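Local coordinates for protein Ddb_g0293866 (Dictyostelium discoideum, PDB 5LW6) that binds ADP-ribose through this macrodomain, one piece of a longer protein that probably recognises poly-ADP-ribose and senses DNA damage, at residues A57-I70 with L96-L109. Residues are numbered along the deposited sequence; the frame is centred on the assembly and turned at random.
Sequences AFPFISTSTFGFNI and LKMMVEKSIYSDNL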
ATOM      1  N   ALA A  57      -6.316   2.382   1.381  1.00 10.02           N
ATOM      2  CA  ALA A  57      -5.714   2.131   2.653  1.00 10.19           C
ATOM      3  C   ALA A  57      -4.419   1.422   2.407  1.00  9.97           C
ATOM      4  O   ALA A  57      -4.390   0.435   1.669  1.00  9.05           O
ATOM      5  CB  ALA A  57      -6.610   1.253   3.502  1.00 10.89           C
ATOM      6  N   PHE A  58      -3.317   1.953   2.949  1.00  8.94           N
ATOM      7  CA  PHE A  58      -2.012   1.381   2.582  1.00  9.11           C
ATOM      8  C   PHE A  58      -1.083   1.462   3.749  1.00 10.01           C
ATOM      9  O   PHE A  58      -1.275   2.291   4.588  1.00  9.10           O
ATOM     10  CB  PHE A  58      -1.398   2.059   1.351  1.00  9.85           C
ATOM     11  CG  PHE A  58      -1.096   3.521   1.509  1.00  8.91           C
ATOM     12  CD1 PHE A  58      -2.089   4.465   1.373  1.00 10.05           C
ATOM     13  CD2 PHE A  58       0.190   3.934   1.765  1.00 10.44           C
ATOM     14  CE1 PHE A  58      -1.810   5.819   1.523  1.00 10.44           C
ATOM     15  CE2 PHE A  58       0.511   5.303   1.885  1.00 11.54           C
ATOM     16  CZ  PHE A  58      -0.518   6.255   1.740  1.00 11.14           C
ATOM     17  N   PRO A  59      -0.127   0.521   3.837  1.00  9.84           N
ATOM     18  CA  PRO A  59       0.831   0.579   4.898  1.00 10.85           C
ATOM     19  C   PRO A  59       1.940   1.637   4.672  1.00 10.32           C
ATOM     20  O   PRO A  59       2.082   2.169   3.577  1.00 10.09           O
ATOM     21  CB  PRO A  59       1.379  -0.864   4.900  1.00 11.97           C
ATOM     22  CG  PRO A  59       1.441  -1.185   3.474  1.00 12.09           C
ATOM     23  CD  PRO A  59       0.153  -0.584   2.897  1.00 10.87           C
ATOM     24  N   PHE A  60       2.648   1.969   5.761  1.00 11.62           N
ATOM     25  CA  PHE A  60       3.854   2.797   5.733  1.00 11.47           C
ATOM     26  C   PHE A  60       4.967   1.881   5.233  1.00 12.51           C
ATOM     27  O   PHE A  60       5.612   1.134   5.994  1.00 11.41           O
ATOM     28  CB  PHE A  60       4.064   3.340   7.131  1.00 11.72           C
ATOM     29  CG  PHE A  60       5.165   4.342   7.299  1.00 11.04           C
ATOM     30  CD1 PHE A  60       5.712   5.020   6.230  1.00 10.98           C
ATOM     31  CD2 PHE A  60       5.584   4.710   8.623  1.00 10.95           C
ATOM     32  CE1 PHE A  60       6.663   6.002   6.404  1.00 10.48           C
ATOM     33  CE2 PHE A  60       6.585   5.694   8.786  1.00 11.09           C
ATOM     34  CZ  PHE A  60       7.132   6.319   7.686  1.00 11.06           C
ATOM     35  N   ILE A  61       5.108   1.877   3.912  1.00 11.83           N
ATOM     36  CA  ILE A  61       5.776   0.774   3.221  1.00 12.23           C
ATOM     37  C   ILE A  61       7.168   0.522   3.778  1.00 13.36           C
ATOM     38  O   ILE A  61       7.947   1.468   3.924  1.00 12.19           O
ATOM     39  CB  ILE A  61       5.783   1.013   1.694  1.00 12.18           C
ATOM     40  CG1 ILE A  61       4.343   1.351   1.199  1.00 12.24           C
ATOM     41  CG2 ILE A  61       6.538  -0.103   0.997  1.00 12.39           C
ATOM     42  CD1 ILE A  61       4.316   1.595  -0.299  1.00 12.05           C
ATOM     43  N   SER A  62       7.399  -0.745   4.129  1.00 13.43           N
ATOM     44  CA  SER A  62       8.719  -1.330   4.533  1.00 13.42           C
ATOM     45  C   SER A  62       9.171  -0.960   5.933  1.00 14.70           C
ATOM     46  O   SER A  62      10.266  -1.335   6.324  1.00 17.29           O
ATOM     47  CB  SER A  62       9.787  -0.956   3.521  1.00 16.53           C
ATOM     48  OG  SER A  62       9.468  -1.623   2.302  1.00 15.68           O
ATOM     49  N   THR A  63       8.366  -0.254   6.703  1.00 13.57           N
ATOM     50  CA  THR A  63       8.825   0.275   7.969  1.00 15.21           C
ATOM     51  C   THR A  63       8.729  -0.656   9.120  1.00 22.84           C
ATOM     52  O   THR A  63       9.330  -0.417  10.175  1.00 26.89           O
ATOM     53  CB  THR A  63       8.113   1.566   8.401  1.00 15.32           C
ATOM     54  OG1 THR A  63       6.725   1.387   8.531  1.00 14.84           O
ATOM     55  CG2 THR A  63       8.386   2.658   7.389  1.00 16.02           C
ATOM     56  N   SER A  64       7.969  -1.674   9.068  1.00 22.23           N
ATOM     57  CA  SER A  64       8.053  -2.350  10.417  1.00 25.51           C
ATOM     58  C   SER A  64       8.884  -3.601  10.303  1.00 20.83           C
ATOM     59  O   SER A  64      10.147  -3.543  10.398  1.00 22.32           O
ATOM     60  CB  SER A  64       6.683  -2.540  11.029  1.00 25.10           C
ATOM     61  OG  SER A  64       5.753  -2.737   9.986  1.00 33.98           O
ATOM     62  N   THR A  65       8.241  -4.705   9.955  1.00 19.75           N
ATOM     63  CA  THR A  65       8.977  -5.947   9.786  1.00 20.81           C
ATOM     64  C   THR A  65      10.160  -5.874   8.826  1.00 20.00           C
ATOM     65  O   THR A  65      11.204  -6.463   9.101  1.00 18.86           O
ATOM     66  CB  THR A  65       7.973  -7.047   9.315  1.00 23.11           C
ATOM     67  OG1 THR A  65       6.982  -7.211  10.335  1.00 25.11           O
ATOM     68  CG2 THR A  65       8.621  -8.345   9.050  1.00 24.95           C
ATOM     69  N   PHE A  66       9.985  -5.190   7.664  1.00 17.21           N
ATOM     70  CA  PHE A  66      11.088  -5.028   6.674  1.00 17.10           C
ATOM     71  C   PHE A  66      12.253  -4.165   7.099  1.00 16.34           C
ATOM     72  O   PHE A  66      13.336  -4.126   6.448  1.00 17.09           O
ATOM     73  CB  PHE A  66      10.517  -4.545   5.335  1.00 17.80           C
ATOM     74  CG  PHE A  66       9.842  -5.650   4.540  1.00 21.38           C
ATOM     75  CD1 PHE A  66       9.561  -6.877   5.102  1.00 21.43           C
ATOM     76  CD2 PHE A  66       9.425  -5.423   3.238  1.00 22.43           C
ATOM     77  CE1 PHE A  66       8.899  -7.876   4.380  1.00 23.98           C
ATOM     78  CE2 PHE A  66       8.735  -6.404   2.510  1.00 25.58           C
ATOM     79  CZ  PHE A  66       8.462  -7.643   3.082  1.00 24.71           C
ATOM     80  N   GLY A  67      12.047  -3.397   8.140  1.00 15.94           N
ATOM     81  CA  GLY A  67      13.144  -2.711   8.719  1.00 16.30           C
ATOM     82  C   GLY A  67      13.753  -1.578   7.941  1.00 17.51           C
ATOM     83  O   GLY A  67      14.898  -1.209   8.189  1.00 16.29           O
ATOM     84  N   PHE A  68      12.987  -0.909   7.083  1.00 16.74           N
ATOM     85  CA  PHE A  68      13.556   0.157   6.304  1.00 15.61           C
ATOM     86  C   PHE A  68      13.824   1.309   7.248  1.00 15.93           C
ATOM     87  O   PHE A  68      13.062   1.542   8.170  1.00 16.38           O
ATOM     88  CB  PHE A  68      12.607   0.626   5.217  1.00 15.90           C
ATOM     89  CG  PHE A  68      13.276   1.279   4.066  1.00 14.59           C
ATOM     90  CD1 PHE A  68      13.605   2.593   4.112  1.00 13.95           C
ATOM     91  CD2 PHE A  68      13.594   0.566   2.898  1.00 14.62           C
ATOM     92  CE1 PHE A  68      14.251   3.180   3.034  1.00 14.27           C
ATOM     93  CE2 PHE A  68      14.163   1.178   1.805  1.00 14.89           C
ATOM     94  CZ  PHE A  68      14.507   2.489   1.869  1.00 15.85           C
ATOM     95  N   ASN A  69      14.930   2.004   7.035  1.00 15.78           N
ATOM     96  CA  ASN A  69      15.279   3.168   7.842  1.00 15.79           C
ATOM     97  C   ASN A  69      14.124   4.165   7.889  1.00 14.22           C
ATOM     98  O   ASN A  69      13.608   4.587   6.861  1.00 14.74           O
ATOM     99  CB  ASN A  69      16.534   3.815   7.277  1.00 17.17           C
ATOM    100  CG  ASN A  69      16.889   5.094   7.966  1.00 19.79           C
ATOM    101  OD1 ASN A  69      16.375   6.125   7.641  1.00 18.51           O
ATOM    102  ND2 ASN A  69      17.779   5.030   8.921  1.00 21.97           N
ATOM    103  N   ILE A  70      13.653   4.484   9.076  1.00 14.79           N
ATOM    104  CA  ILE A  70      12.410   5.239   9.194  1.00 13.79           C
ATOM    105  C   ILE A  70      12.579   6.692   8.722  1.00 14.38           C
ATOM    106  O   ILE A  70      11.657   7.234   8.112  1.00 14.61           O
ATOM    107  CB  ILE A  70      11.856   5.168  10.601  1.00 14.75           C
ATOM    108  CG1 ILE A  70      11.417   3.706  10.825  1.00 19.66           C
ATOM    109  CG2 ILE A  70      10.645   6.041  10.821  1.00 15.37           C
ATOM    110  CD1 ILE A  70      11.252   3.426  12.274  1.00 20.71           C
ATOM    111  N   LEU A  96      -6.674   8.954   0.941  1.00 11.94           N
ATOM    112  CA  LEU A  96      -5.478   8.140   1.251  1.00 11.16           C
ATOM    113  C   LEU A  96      -5.405   7.953   2.749  1.00 11.69           C
ATOM    114  O   LEU A  96      -5.499   8.958   3.524  1.00 12.53           O
ATOM    115  CB  LEU A  96      -4.195   8.808   0.737  1.00 11.23           C
ATOM    116  CG  LEU A  96      -4.039   9.037  -0.762  1.00 11.28           C
ATOM    117  CD1 LEU A  96      -2.695   9.661  -1.089  1.00 12.19           C
ATOM    118  CD2 LEU A  96      -4.266   7.779  -1.536  1.00 11.53           C
ATOM    119  N   LYS A  97      -5.339   6.711   3.195  1.00 10.42           N
ATOM    120  CA  LYS A  97      -5.232   6.389   4.603  1.00 11.22           C
ATOM    121  C   LYS A  97      -4.055   5.531   4.791  1.00 12.34           C
ATOM    122  O   LYS A  97      -4.035   4.371   4.357  1.00 12.13           O
ATOM    123  CB  LYS A  97      -6.491   5.698   5.141  1.00 13.42           C
ATOM    124  CG  LYS A  97      -7.719   6.593   4.934  1.00 14.60           C
ATOM    125  CD  LYS A  97      -8.908   6.163   5.780  1.00 17.94           C
ATOM    126  CE  LYS A  97     -10.101   7.111   5.568  1.00 23.24           C
ATOM    127  NZ  LYS A  97     -11.264   6.545   6.298  1.00 27.32           N
HETATM  128  N   MSE A  98      -3.062   6.065   5.474  1.00 11.99           N
HETATM  129  CA  MSE A  98      -1.834   5.315   5.646  1.00 11.63           C
HETATM  130  C   MSE A  98      -1.852   4.726   7.026  1.00 13.65           C
HETATM  131  O   MSE A  98      -1.959   5.395   8.036  1.00 12.29           O
HETATM  132  CB  MSE A  98      -0.595   6.122   5.445  1.00 12.15           C
HETATM  133  CG  MSE A  98       0.668   5.299   5.519  1.00 12.96           C
HETATM  134 SE   MSE A  98       2.280   6.373   5.113  1.00 22.49          SE
HETATM  135  CE  MSE A  98       2.355   7.129   6.779  1.00 12.20           C
HETATM  136  N   MSE A  99      -1.662   3.431   7.104  1.00 11.76           N
HETATM  137  CA  MSE A  99      -1.761   2.705   8.347  1.00 13.20           C
HETATM  138  C   MSE A  99      -0.371   2.564   8.924  1.00 12.33           C
HETATM  139  O   MSE A  99       0.498   1.993   8.315  1.00 12.91           O
HETATM  140  CB  MSE A  99      -2.335   1.291   8.060  1.00 14.54           C
HETATM  141  CG  MSE A  99      -3.728   1.446   7.417  1.00 17.10           C
HETATM  142 SE   MSE A  99      -4.558  -0.259   6.943  1.00 22.28          SE
HETATM  143  CE  MSE A  99      -3.451  -0.676   5.300  1.00 17.16           C
ATOM    144  N   VAL A 100      -0.159   3.038  10.125  1.00 12.07           N
ATOM    145  CA  VAL A 100       1.122   3.032  10.798  1.00 11.62           C
ATOM    146  C   VAL A 100       1.042   2.212  12.104  1.00 11.80           C
ATOM    147  O   VAL A 100       0.156   2.431  12.945  1.00 13.73           O
ATOM    148  CB  VAL A 100       1.617   4.496  11.083  1.00 11.87           C
ATOM    149  CG1 VAL A 100       2.889   4.497  11.890  1.00 12.40           C
ATOM    150  CG2 VAL A 100       1.711   5.332   9.809  1.00 12.33           C
ATOM    151  N   GLU A 101       1.965   1.270  12.294  1.00 12.42           N
ATOM    152  CA  GLU A 101       1.926   0.463  13.499  1.00 15.03           C
ATOM    153  C   GLU A 101       2.280   1.327  14.715  1.00 14.39           C
ATOM    154  O   GLU A 101       3.045   2.307  14.633  1.00 13.75           O
ATOM    155  CB  GLU A 101       2.794  -0.772  13.342  1.00 18.01           C
ATOM    156  CG  GLU A 101       2.226  -1.751  12.301  1.00 20.13           C
ATOM    157  CD  GLU A 101       3.121  -2.966  12.049  1.00 25.43           C
ATOM    158  OE1 GLU A 101       4.012  -3.234  12.897  1.00 24.85           O
ATOM    159  OE2 GLU A 101       2.984  -3.600  10.959  1.00 24.54           O
ATOM    160  N   LYS A 102       1.632   1.019  15.825  1.00 14.92           N
ATOM    161  CA  LYS A 102       1.762   1.841  17.068  1.00 16.66           C
ATOM    162  C   LYS A 102       3.202   2.085  17.410  1.00 15.36           C
ATOM    163  O   LYS A 102       3.579   3.158  17.927  1.00 15.86           O
ATOM    164  CB  LYS A 102       1.146   1.060  18.224  1.00 21.60           C
ATOM    165  CG  LYS A 102       1.066   1.837  19.530  1.00 29.67           C
ATOM    166  CD  LYS A 102       0.393   1.017  20.658  1.00 36.65           C
ATOM    167  CE  LYS A 102       1.183  -0.246  21.013  1.00 42.50           C
ATOM    168  NZ  LYS A 102       0.476  -1.156  21.971  1.00 50.18           N
ATOM    169  N   SER A 103       3.991   1.066  17.251  1.00 15.74           N
ATOM    170  CA  SER A 103       5.402   1.186  17.630  1.00 16.45           C
ATOM    171  C   SER A 103       6.146   2.258  16.862  1.00 16.42           C
ATOM    172  O   SER A 103       7.120   2.822  17.350  1.00 14.34           O
ATOM    173  CB  SER A 103       6.091  -0.149  17.556  1.00 17.52           C
ATOM    174  OG  SER A 103       6.390  -0.637  16.279  1.00 17.94           O
ATOM    175  N   ILE A 104       5.728   2.522  15.622  1.00 14.43           N
ATOM    176  CA  ILE A 104       6.399   3.484  14.735  1.00 14.83           C
ATOM    177  C   ILE A 104       5.736   4.874  14.847  1.00 15.46           C
ATOM    178  O   ILE A 104       6.387   5.877  14.606  1.00 16.49           O
ATOM    179  CB  ILE A 104       6.300   3.010  13.282  1.00 17.92           C
ATOM    180  CG1 ILE A 104       6.781   1.559  13.092  1.00 22.32           C
ATOM    181  CG2 ILE A 104       6.908   4.010  12.264  1.00 17.64           C
ATOM    182  CD1 ILE A 104       8.242   1.357  13.014  1.00 26.67           C
ATOM    183  N   TYR A 105       4.438   4.903  15.174  1.00 14.59           N
ATOM    184  CA  TYR A 105       3.655   6.133  15.309  1.00 15.80           C
ATOM    185  C   TYR A 105       4.157   6.977  16.455  1.00 17.42           C
ATOM    186  O   TYR A 105       4.395   6.449  17.526  1.00 19.29           O
ATOM    187  CB  TYR A 105       2.199   5.769  15.518  1.00 18.38           C
ATOM    188  CG  TYR A 105       1.260   6.965  15.412  1.00 21.78           C
ATOM    189  CD1 TYR A 105       1.133   7.895  16.482  1.00 24.59           C
ATOM    190  CD2 TYR A 105       0.514   7.169  14.251  1.00 22.99           C
ATOM    191  CE1 TYR A 105       0.256   8.973  16.395  1.00 27.31           C
ATOM    192  CE2 TYR A 105      -0.391   8.219  14.182  1.00 24.86           C
ATOM    193  CZ  TYR A 105      -0.488   9.126  15.252  1.00 27.66           C
ATOM    194  OH  TYR A 105      -1.355  10.175  15.130  1.00 31.57           O
ATOM    195  N   SER A 106       4.447   8.224  16.203  1.00 16.53           N
ATOM    196  CA  SER A 106       4.933   9.156  17.258  1.00 18.12           C
ATOM    197  C   SER A 106       4.591  10.562  16.878  1.00 20.64           C
ATOM    198  O   SER A 106       4.340  10.851  15.719  1.00 18.09           O
ATOM    199  CB  SER A 106       6.435   9.021  17.436  1.00 19.13           C
ATOM    200  OG  SER A 106       7.187   9.594  16.368  1.00 18.86           O
ATOM    201  N   ASP A 107       4.611  11.484  17.828  1.00 21.74           N
ATOM    202  CA  ASP A 107       4.471  12.882  17.486  1.00 23.17           C
ATOM    203  C   ASP A 107       5.553  13.365  16.501  1.00 18.52           C
ATOM    204  O   ASP A 107       5.248  14.192  15.608  1.00 17.63           O
ATOM    205  CB  ASP A 107       4.532  13.749  18.792  1.00 29.20           C
ATOM    206  CG  ASP A 107       3.302  13.563  19.695  1.00 36.87           C
ATOM    207  OD1 ASP A 107       2.283  13.010  19.214  1.00 39.81           O
ATOM    208  OD2 ASP A 107       3.330  14.003  20.881  1.00 42.58           O
ATOM    209  N   ASN A 108       6.810  12.953  16.699  1.00 18.73           N
ATOM    210  CA  ASN A 108       7.898  13.305  15.814  1.00 18.29           C
ATOM    211  C   ASN A 108       7.650  12.847  14.375  1.00 15.13           C
ATOM    212  O   ASN A 108       8.005  13.540  13.419  1.00 14.49           O
ATOM    213  CB  ASN A 108       9.277  12.830  16.333  1.00 21.97           C
ATOM    214  CG  ASN A 108       9.818  13.679  17.510  1.00 28.50           C
ATOM    215  OD1 ASN A 108      10.865  13.352  18.075  1.00 36.78           O
ATOM    216  ND2 ASN A 108       9.136  14.731  17.872  1.00 29.27           N
ATOM    217  N   LEU A 109       7.068  11.650  14.232  1.00 14.71           N
ATOM    218  CA  LEU A 109       6.722  11.145  12.909  1.00 14.73           C
ATOM    219  C   LEU A 109       5.741  12.074  12.251  1.00 14.01           C
ATOM    220  O   LEU A 109       5.922  12.504  11.132  1.00 13.13           O
ATOM    221  CB  LEU A 109       6.165   9.726  12.985  1.00 14.87           C
ATOM    222  CG  LEU A 109       5.798   9.162  11.624  1.00 14.78           C
ATOM    223  CD1 LEU A 109       7.058   8.940  10.878  1.00 14.83           C
ATOM    224  CD2 LEU A 109       5.012   7.876  11.799  1.00 15.00           C
TER
HETATM  225  O   HOH W   1       2.520   0.044   8.252  1.00 18.84           O
HETATM  226  O   HOH W   2       4.170   1.039  10.269  1.00 16.45           O
HETATM  227  O   HOH W   3       4.842  -5.473  10.119  1.00 33.08           O
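Phe58 and Met99 join two parallel neighbouring strands of the macrodomain sheet: Phe58 N donates to Lys97 O (2.9 Å), Met99 N donates to Phe58 O (2.8 Å), and a weak bond from Phe60 N to Met99 O follows as the strands part, with a water bridging those same two atoms. Met98, present here as selenomethionine, lies under the crossover helix 70-87, and its flexible, unbranched chain serves two rings. Its CB makes a CH-pi contact over one face of Phe58, 4.0 Å from the ring centroid, while Leu96 CB meets that ring at its edge. Bent at chi3 (79°), the chain then lays CE over a face of Phe60, a second CH-pi contact; SE lies oblique to both rings in Met-aromatic contacts. Thr63 CG2 covers the opposite face of Phe60, and Thr63 OG1 donates to Phe60 O (2.8 Å). Branched Ile104 meets the Phe60 edge through CG2, and Ile104 CD1 lies 3.7 Å from Ile70 CD1. Replacing Phe58 by alanine is likely to leave a gap beside Leu96 CB and remove the face under Met98 CB. Backbone bonds thus pair the strands, apolar packing fills the space beneath the helix and extends into the loops, and waters tie Thr63, Ser64 and Thr65 to Glu101 at the strand end.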